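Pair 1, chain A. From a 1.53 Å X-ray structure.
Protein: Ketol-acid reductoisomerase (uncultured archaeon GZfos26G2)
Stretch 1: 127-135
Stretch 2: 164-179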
# COMPACT_ATOMS: atom_id res chain seq x y z
N VAL A 127 -30.62 -6.82 26.34
CA VAL A 127 -29.40 -7.47 25.83
C VAL A 127 -28.25 -6.50 25.77
O VAL A 127 -28.43 -5.32 25.58
CB VAL A 127 -29.61 -8.14 24.38
CG1 VAL A 127 -30.76 -9.14 24.43
CG2 VAL A 127 -29.84 -7.07 23.35
N ASP A 128 -27.05 -7.01 25.94
CA ASP A 128 -25.91 -6.16 25.81
C ASP A 128 -25.78 -5.89 24.26
O ASP A 128 -26.10 -6.79 23.43
CB ASP A 128 -24.69 -6.82 26.28
CG ASP A 128 -24.61 -7.01 27.87
OD1 ASP A 128 -25.23 -6.23 28.57
OD2 ASP A 128 -23.79 -7.86 28.26
N VAL A 129 -25.21 -4.74 23.94
CA VAL A 129 -24.97 -4.37 22.51
C VAL A 129 -23.56 -3.81 22.40
O VAL A 129 -23.23 -2.75 23.03
CB VAL A 129 -26.01 -3.39 21.97
CG1 VAL A 129 -25.74 -3.03 20.46
CG2 VAL A 129 -27.39 -3.93 22.10
N ILE A 130 -22.72 -4.54 21.69
CA ILE A 130 -21.32 -4.29 21.61
C ILE A 130 -20.83 -4.26 20.17
O ILE A 130 -21.49 -4.82 19.28
CB ILE A 130 -20.50 -5.26 22.45
CG1 ILE A 130 -20.80 -6.67 22.03
CG2 ILE A 130 -20.88 -5.04 23.94
CD1 ILE A 130 -19.83 -7.64 22.61
N MET A 131 -19.64 -3.73 19.99
CA MET A 131 -18.98 -3.72 18.69
C MET A 131 -17.51 -3.94 18.85
O MET A 131 -16.84 -3.29 19.69
CB MET A 131 -19.22 -2.39 17.92
CG MET A 131 -18.34 -2.47 16.72
SD MET A 131 -18.87 -1.31 15.56
CE MET A 131 -18.40 -0.08 16.33
N VAL A 132 -16.97 -4.88 18.08
CA VAL A 132 -15.55 -5.08 17.91
C VAL A 132 -15.20 -4.88 16.43
O VAL A 132 -15.49 -5.77 15.58
CB VAL A 132 -15.07 -6.42 18.48
CG1 VAL A 132 -15.41 -6.45 20.01
CG2 VAL A 132 -15.76 -7.65 17.83
N ALA A 133 -14.67 -3.71 16.11
CA ALA A 133 -14.49 -3.30 14.70
C ALA A 133 -13.06 -3.32 14.30
O ALA A 133 -12.31 -2.46 14.76
CB ALA A 133 -15.07 -1.93 14.49
N PRO A 134 -12.62 -4.29 13.42
CA PRO A 134 -11.21 -4.33 13.05
C PRO A 134 -10.99 -3.28 11.97
O PRO A 134 -11.80 -3.21 11.06
CB PRO A 134 -11.01 -5.77 12.50
CG PRO A 134 -12.37 -6.13 11.98
CD PRO A 134 -13.39 -5.34 12.72
N LYS A 135 -9.85 -2.58 12.01
CA LYS A 135 -9.46 -1.60 11.00
C LYS A 135 -8.60 -2.36 9.97
O LYS A 135 -7.36 -2.21 9.85
CB LYS A 135 -8.69 -0.42 11.67
CG LYS A 135 -9.47 0.31 12.74
CD LYS A 135 -10.70 1.05 12.23
CE LYS A 135 -12.04 0.32 12.30
NZ LYS A 135 -13.27 1.04 11.73
N GLU A 164 -21.41 -6.73 31.94
CA GLU A 164 -20.22 -7.34 31.44
C GLU A 164 -20.00 -7.05 29.89
O GLU A 164 -19.07 -7.63 29.31
CB GLU A 164 -20.33 -8.83 31.56
CG GLU A 164 -20.39 -9.28 33.04
CD GLU A 164 -20.43 -10.80 33.20
OE1 GLU A 164 -20.97 -11.52 32.36
OE2 GLU A 164 -19.88 -11.31 34.22
N ALA A 165 -20.76 -6.12 29.34
CA ALA A 165 -20.68 -5.87 27.87
C ALA A 165 -19.28 -5.48 27.45
O ALA A 165 -18.70 -6.07 26.51
CB ALA A 165 -21.65 -4.79 27.52
N ARG A 166 -18.68 -4.54 28.18
CA ARG A 166 -17.35 -4.07 27.84
C ARG A 166 -16.31 -5.17 27.97
O ARG A 166 -15.38 -5.31 27.19
CB ARG A 166 -16.98 -2.81 28.67
CG ARG A 166 -15.51 -2.36 28.54
CD ARG A 166 -15.30 -0.99 29.31
NE ARG A 166 -13.94 -0.44 29.19
CZ ARG A 166 -12.89 -0.80 29.89
NH1 ARG A 166 -12.99 -1.68 30.88
NH2 ARG A 166 -11.71 -0.23 29.60
N GLU A 167 -16.39 -5.89 29.08
CA GLU A 167 -15.45 -6.94 29.33
C GLU A 167 -15.44 -8.01 28.21
O GLU A 167 -14.40 -8.46 27.78
CB GLU A 167 -15.79 -7.64 30.69
CG GLU A 167 -14.67 -8.54 31.08
CD GLU A 167 -14.91 -9.24 32.45
OE1 GLU A 167 -15.99 -9.04 33.03
OE2 GLU A 167 -14.02 -10.03 32.79
N VAL A 168 -16.63 -8.39 27.77
CA VAL A 168 -16.82 -9.37 26.69
C VAL A 168 -16.25 -8.82 25.37
O VAL A 168 -15.46 -9.50 24.74
CB VAL A 168 -18.29 -9.71 26.51
CG1 VAL A 168 -18.49 -10.55 25.25
CG2 VAL A 168 -18.75 -10.45 27.77
N ALA A 169 -16.60 -7.59 25.06
CA ALA A 169 -16.09 -6.94 23.79
C ALA A 169 -14.58 -6.88 23.80
O ALA A 169 -13.90 -7.37 22.89
CB ALA A 169 -16.77 -5.59 23.56
N LEU A 170 -13.98 -6.39 24.90
CA LEU A 170 -12.53 -6.29 24.92
C LEU A 170 -11.88 -7.68 24.83
O LEU A 170 -10.82 -7.87 24.21
CB LEU A 170 -12.01 -5.50 26.15
CG LEU A 170 -12.37 -4.02 26.19
CD1 LEU A 170 -12.03 -3.46 27.55
CD2 LEU A 170 -11.60 -3.19 25.16
N ALA A 171 -12.52 -8.63 25.52
CA ALA A 171 -11.97 -9.98 25.62
C ALA A 171 -11.90 -10.56 24.21
O ALA A 171 -10.93 -11.20 23.84
CB ALA A 171 -12.83 -10.82 26.50
N MET A 172 -12.96 -10.32 23.45
CA MET A 172 -13.01 -10.81 22.05
C MET A 172 -11.80 -10.28 21.25
O MET A 172 -11.15 -11.03 20.51
CB MET A 172 -14.36 -10.44 21.42
CG MET A 172 -15.50 -11.28 21.82
SD MET A 172 -17.05 -10.68 21.20
CE MET A 172 -16.88 -11.16 19.44
N THR A 173 -11.45 -9.00 21.45
CA THR A 173 -10.35 -8.41 20.68
C THR A 173 -9.01 -8.93 21.09
O THR A 173 -8.07 -9.09 20.30
CB THR A 173 -10.31 -6.87 20.72
OG1 THR A 173 -9.90 -6.41 22.02
CG2 THR A 173 -11.67 -6.24 20.25
N LYS A 174 -8.91 -9.30 22.37
CA LYS A 174 -7.66 -9.90 22.83
C LYS A 174 -7.49 -11.33 22.28
O LYS A 174 -6.41 -11.71 21.84
CB LYS A 174 -7.60 -9.91 24.37
CG LYS A 174 -6.24 -10.52 24.80
CD LYS A 174 -5.94 -10.51 26.27
CE LYS A 174 -4.50 -11.05 26.45
NZ LYS A 174 -4.14 -10.63 27.80
N ALA A 175 -8.56 -12.11 22.37
CA ALA A 175 -8.58 -13.49 21.83
C ALA A 175 -8.28 -13.49 20.28
O ALA A 175 -7.64 -14.41 19.73
CB ALA A 175 -9.89 -14.13 22.09
N MET A 176 -8.72 -12.43 19.59
CA MET A 176 -8.38 -12.26 18.14
C MET A 176 -7.07 -11.59 17.89
O MET A 176 -6.65 -11.45 16.73
CB MET A 176 -9.54 -11.55 17.38
CG MET A 176 -10.78 -12.40 17.36
SD MET A 176 -12.19 -11.80 16.43
CE MET A 176 -12.70 -10.41 17.44
N HIS A 177 -6.35 -11.24 18.97
CA HIS A 177 -4.99 -10.68 18.91
C HIS A 177 -4.90 -9.25 18.34
O HIS A 177 -3.80 -8.76 17.98
CB HIS A 177 -4.03 -11.61 18.18
CG HIS A 177 -3.83 -12.96 18.84
ND1 HIS A 177 -2.87 -13.85 18.40
CD2 HIS A 177 -4.45 -13.56 19.88
CE1 HIS A 177 -2.91 -14.95 19.15
NE2 HIS A 177 -3.90 -14.82 20.01
N TRP A 178 -6.03 -8.57 18.27
CA TRP A 178 -6.05 -7.19 17.76
C TRP A 178 -5.34 -6.27 18.75
O TRP A 178 -4.81 -5.26 18.40
CB TRP A 178 -7.47 -6.68 17.58
CG TRP A 178 -8.36 -7.42 16.58
CD1 TRP A 178 -8.02 -8.48 15.80
CD2 TRP A 178 -9.74 -7.19 16.36
NE1 TRP A 178 -9.11 -8.96 15.11
CE2 TRP A 178 -10.18 -8.17 15.41
CE3 TRP A 178 -10.66 -6.29 16.87
CZ2 TRP A 178 -11.52 -8.26 15.00
CZ3 TRP A 178 -11.96 -6.38 16.45
CH2 TRP A 178 -12.36 -7.35 15.53
N THR A 179 -5.35 -6.67 20.03
CA THR A 179 -4.62 -5.93 21.07
C THR A 179 -3.13 -5.89 20.84
O THR A 179 -2.46 -4.99 21.37
CB THR A 179 -4.91 -6.60 22.47
OG1 THR A 179 -4.85 -8.02 22.35
CG2 THR A 179 -6.23 -6.23 22.94

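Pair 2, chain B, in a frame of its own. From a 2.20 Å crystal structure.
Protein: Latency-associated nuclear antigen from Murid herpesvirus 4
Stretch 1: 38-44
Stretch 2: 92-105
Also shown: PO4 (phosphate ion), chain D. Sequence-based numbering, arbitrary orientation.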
# COMPACT_ATOMS: atom_id res chain seq x y z
N LYS B 38 8.81 -0.90 -9.28
CA LYS B 38 8.77 0.53 -9.02
C LYS B 38 7.35 1.07 -8.89
O LYS B 38 7.15 2.18 -8.38
CB LYS B 38 9.51 1.30 -10.12
CG LYS B 38 11.00 0.98 -10.21
CD LYS B 38 11.70 1.82 -11.26
CE LYS B 38 13.22 1.75 -11.10
NZ LYS B 38 13.92 2.89 -11.78
N SER B 39 6.37 0.30 -9.35
CA SER B 39 4.99 0.78 -9.34
C SER B 39 4.00 -0.25 -8.82
O SER B 39 4.33 -1.42 -8.60
CB SER B 39 4.56 1.20 -10.73
OG SER B 39 5.49 2.08 -11.31
N ALA B 40 2.77 0.20 -8.62
CA ALA B 40 1.70 -0.67 -8.22
C ALA B 40 0.38 -0.03 -8.59
O ALA B 40 0.32 1.14 -8.95
CB ALA B 40 1.76 -0.93 -6.73
N VAL B 41 -0.68 -0.82 -8.51
CA VAL B 41 -2.01 -0.26 -8.55
C VAL B 41 -2.68 -0.60 -7.24
O VAL B 41 -2.71 -1.76 -6.82
CB VAL B 41 -2.85 -0.81 -9.72
CG1 VAL B 41 -4.20 -0.10 -9.78
CG2 VAL B 41 -2.10 -0.64 -11.04
N MET B 42 -3.19 0.41 -6.56
CA MET B 42 -4.06 0.19 -5.43
C MET B 42 -5.48 0.01 -5.94
O MET B 42 -6.05 0.92 -6.54
CB MET B 42 -4.01 1.37 -4.46
CG MET B 42 -4.90 1.17 -3.23
SD MET B 42 -4.83 2.55 -2.07
CE MET B 42 -3.26 2.21 -1.26
N PHE B 43 -6.04 -1.18 -5.71
CA PHE B 43 -7.44 -1.43 -6.01
C PHE B 43 -8.19 -1.36 -4.69
O PHE B 43 -7.82 -2.03 -3.74
CB PHE B 43 -7.64 -2.80 -6.66
CG PHE B 43 -7.04 -2.91 -8.02
CD1 PHE B 43 -7.66 -2.31 -9.12
CD2 PHE B 43 -5.88 -3.65 -8.22
CE1 PHE B 43 -7.10 -2.42 -10.39
CE2 PHE B 43 -5.33 -3.76 -9.48
CZ PHE B 43 -5.93 -3.15 -10.57
N SER B 44 -9.26 -0.56 -4.65
CA SER B 44 -9.99 -0.34 -3.43
C SER B 44 -11.50 -0.45 -3.64
O SER B 44 -12.00 -0.33 -4.76
CB SER B 44 -9.65 1.04 -2.87
OG SER B 44 -9.96 2.06 -3.81
N ASP B 92 6.87 -1.16 -13.43
CA ASP B 92 6.97 0.27 -13.71
C ASP B 92 5.66 0.92 -14.11
O ASP B 92 4.59 0.29 -14.06
CB ASP B 92 8.02 0.50 -14.81
CG ASP B 92 7.65 -0.19 -16.12
OD1 ASP B 92 6.45 -0.38 -16.41
OD2 ASP B 92 8.58 -0.54 -16.88
N LYS B 93 5.75 2.19 -14.50
CA LYS B 93 4.59 3.04 -14.80
C LYS B 93 3.82 2.49 -16.03
O LYS B 93 2.59 2.50 -16.05
CB LYS B 93 5.04 4.50 -15.02
CG LYS B 93 3.91 5.52 -15.22
NZ LYS B 93 3.43 9.32 -15.56
N LYS B 94 4.55 1.98 -17.02
CA LYS B 94 3.92 1.38 -18.20
C LYS B 94 3.05 0.20 -17.78
O LYS B 94 1.86 0.14 -18.10
CB LYS B 94 4.98 0.91 -19.21
CG LYS B 94 4.40 0.33 -20.50
CD LYS B 94 5.48 -0.17 -21.46
CE LYS B 94 4.92 -0.46 -22.85
NZ LYS B 94 5.94 -0.99 -23.80
N GLN B 95 3.64 -0.74 -17.06
CA GLN B 95 2.92 -1.94 -16.64
C GLN B 95 1.77 -1.61 -15.69
O GLN B 95 0.76 -2.31 -15.69
CB GLN B 95 3.86 -2.95 -15.99
CG GLN B 95 4.99 -3.40 -16.89
CD GLN B 95 4.51 -3.85 -18.26
OE1 GLN B 95 3.46 -4.49 -18.38
NE2 GLN B 95 5.26 -3.51 -19.30
N ALA B 96 1.92 -0.56 -14.88
CA ALA B 96 0.84 -0.18 -13.97
C ALA B 96 -0.35 0.40 -14.75
O ALA B 96 -1.50 0.15 -14.41
CB ALA B 96 1.33 0.81 -12.92
N LYS B 97 -0.06 1.17 -15.80
CA LYS B 97 -1.09 1.78 -16.62
C LYS B 97 -1.89 0.64 -17.26
O LYS B 97 -3.13 0.63 -17.24
CB LYS B 97 -0.46 2.70 -17.69
NZ LYS B 97 -1.22 6.06 -21.54
N LYS B 98 -1.16 -0.33 -17.81
CA LYS B 98 -1.76 -1.50 -18.49
C LYS B 98 -2.63 -2.32 -17.53
O LYS B 98 -3.76 -2.68 -17.85
CB LYS B 98 -0.69 -2.44 -19.08
CG LYS B 98 -1.20 -3.39 -20.19
CD LYS B 98 -0.21 -4.52 -20.46
CE LYS B 98 0.95 -4.04 -21.34
NZ LYS B 98 2.24 -4.75 -21.07
N LEU B 99 -2.09 -2.60 -16.35
CA LEU B 99 -2.75 -3.44 -15.36
C LEU B 99 -4.06 -2.80 -14.95
O LEU B 99 -5.08 -3.47 -14.82
CB LEU B 99 -1.87 -3.60 -14.13
CG LEU B 99 -2.55 -4.36 -12.99
CD1 LEU B 99 -2.94 -5.75 -13.48
CD2 LEU B 99 -1.67 -4.46 -11.77
N LYS B 100 -4.01 -1.49 -14.72
CA LYS B 100 -5.18 -0.76 -14.28
C LYS B 100 -6.25 -0.81 -15.36
O LYS B 100 -7.43 -1.02 -15.07
CB LYS B 100 -4.82 0.69 -13.96
CG LYS B 100 -5.94 1.46 -13.31
CD LYS B 100 -5.61 2.93 -13.21
CE LYS B 100 -6.78 3.71 -12.66
NZ LYS B 100 -7.02 4.95 -13.44
N ARG B 101 -5.84 -0.60 -16.60
CA ARG B 101 -6.77 -0.59 -17.73
C ARG B 101 -7.52 -1.90 -17.86
O ARG B 101 -8.74 -1.92 -18.06
CB ARG B 101 -6.01 -0.33 -19.03
CG ARG B 101 -6.91 -0.21 -20.27
CD ARG B 101 -6.08 0.26 -21.46
NE ARG B 101 -5.63 1.61 -21.15
CZ ARG B 101 -4.36 2.00 -21.08
NH1 ARG B 101 -3.35 1.20 -21.38
NH2 ARG B 101 -4.09 3.25 -20.73
N VAL B 102 -6.79 -3.00 -17.79
CA VAL B 102 -7.36 -4.33 -17.99
C VAL B 102 -8.32 -4.68 -16.87
O VAL B 102 -9.48 -5.05 -17.10
CB VAL B 102 -6.25 -5.39 -18.08
CG1 VAL B 102 -6.84 -6.78 -17.97
CG2 VAL B 102 -5.48 -5.23 -19.38
N VAL B 103 -7.84 -4.54 -15.63
CA VAL B 103 -8.62 -4.92 -14.48
C VAL B 103 -9.91 -4.12 -14.44
O VAL B 103 -10.97 -4.68 -14.20
CB VAL B 103 -7.84 -4.74 -13.16
CG1 VAL B 103 -8.73 -5.03 -11.97
CG2 VAL B 103 -6.63 -5.67 -13.14
N LEU B 104 -9.83 -2.82 -14.70
CA LEU B 104 -11.00 -1.95 -14.59
C LEU B 104 -11.97 -2.07 -15.77
O LEU B 104 -13.15 -1.77 -15.64
CB LEU B 104 -10.60 -0.49 -14.41
CG LEU B 104 -9.94 -0.11 -13.07
CD1 LEU B 104 -9.74 1.40 -13.03
CD2 LEU B 104 -10.77 -0.57 -11.88
N ALA B 105 -11.48 -2.50 -16.94
CA ALA B 105 -12.41 -2.81 -18.02
C ALA B 105 -13.31 -3.96 -17.58
O ALA B 105 -14.53 -3.91 -17.73
CB ALA B 105 -11.67 -3.17 -19.30
P PO4 D . 0.68 -7.88 -22.61
O1 PO4 D . -0.57 -7.49 -23.34
O2 PO4 D . 0.38 -8.10 -21.14
O3 PO4 D . 1.28 -9.15 -23.14
O4 PO4 D . 1.67 -6.75 -22.74

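Pair 1 and pair 2 each pack a strand against a helix that runs in nearly the same direction. The angle between the axes is 22° in pair 1 and 23° in pair 2. The axes approach to 8.2 Å and 7.4 Å. Fourteen central residues superpose with an RMSD of 0.6 Å. No hydrogen bond crosses between the modelled atoms of either pair, so side-chain packing dominates both contacts.

The closest match is A169(A) with A96(B). Both alanines point toward the strand, and the strand valine packs near each one's carbonyl oxygen. CG1 of V132(A) lies 3.4 Å from O of A169(A). CG2 of V41(B) lies 3.5 Å from O of A96(B). These two valines also match and point toward the helix, but their rotamers differ, m for V132(A) and t for V41(B).

I130(A) matches S39(B). The isoleucine spans a full helical turn: its CG2 is 3.7 Å from CB of A165(A), and its CD1 is 3.8 Å from CB of A169(A). The serine is much shorter. Its CB is 3.9 Å from CB of A96(B), and its OG sits 3.0 Å from C of D92(B), beside the start of the helix. OG is also 3.2 Å from N of K93(B), but the angle is too poor for a hydrogen bond. D92(B) caps its own helix instead, with OD1 accepting from N of Q95(B) at 2.9 Å.

M172(A) matches L99(B), and both point toward the strand. CE of M172(A) reaches CG2 of V132(A) at 4.0 Å. CD2 of L99(B) reaches CG2 of V41(B) at 3.9 Å. The same valine position is thus covered by a flexible thioether in one pair and a branched chain in the other.

P134(A) matches F43(B), and here the large ring changes sides. In pair 1 the aromatic residue comes from the helix stretch. CB of P134(A) lies over one face of the W178(A) six-membered ring, 3.8 Å from its centroid, in a CH-pi contact. In pair 2 the ring belongs to the strand. CB of F43(B) points sideways, but the end of the side chain comes nearer the helix. Its CE1 is 3.5 Å from CG1 of V103(B), and its CZ is 4.3 Å from CG of L99(B).

M176(A) matches V103(B), and both point toward the strand. Their partners differ: CE of M176(A) is 4.1 Å from CG2 of V132(A), whereas V103(B) packs against F43(B).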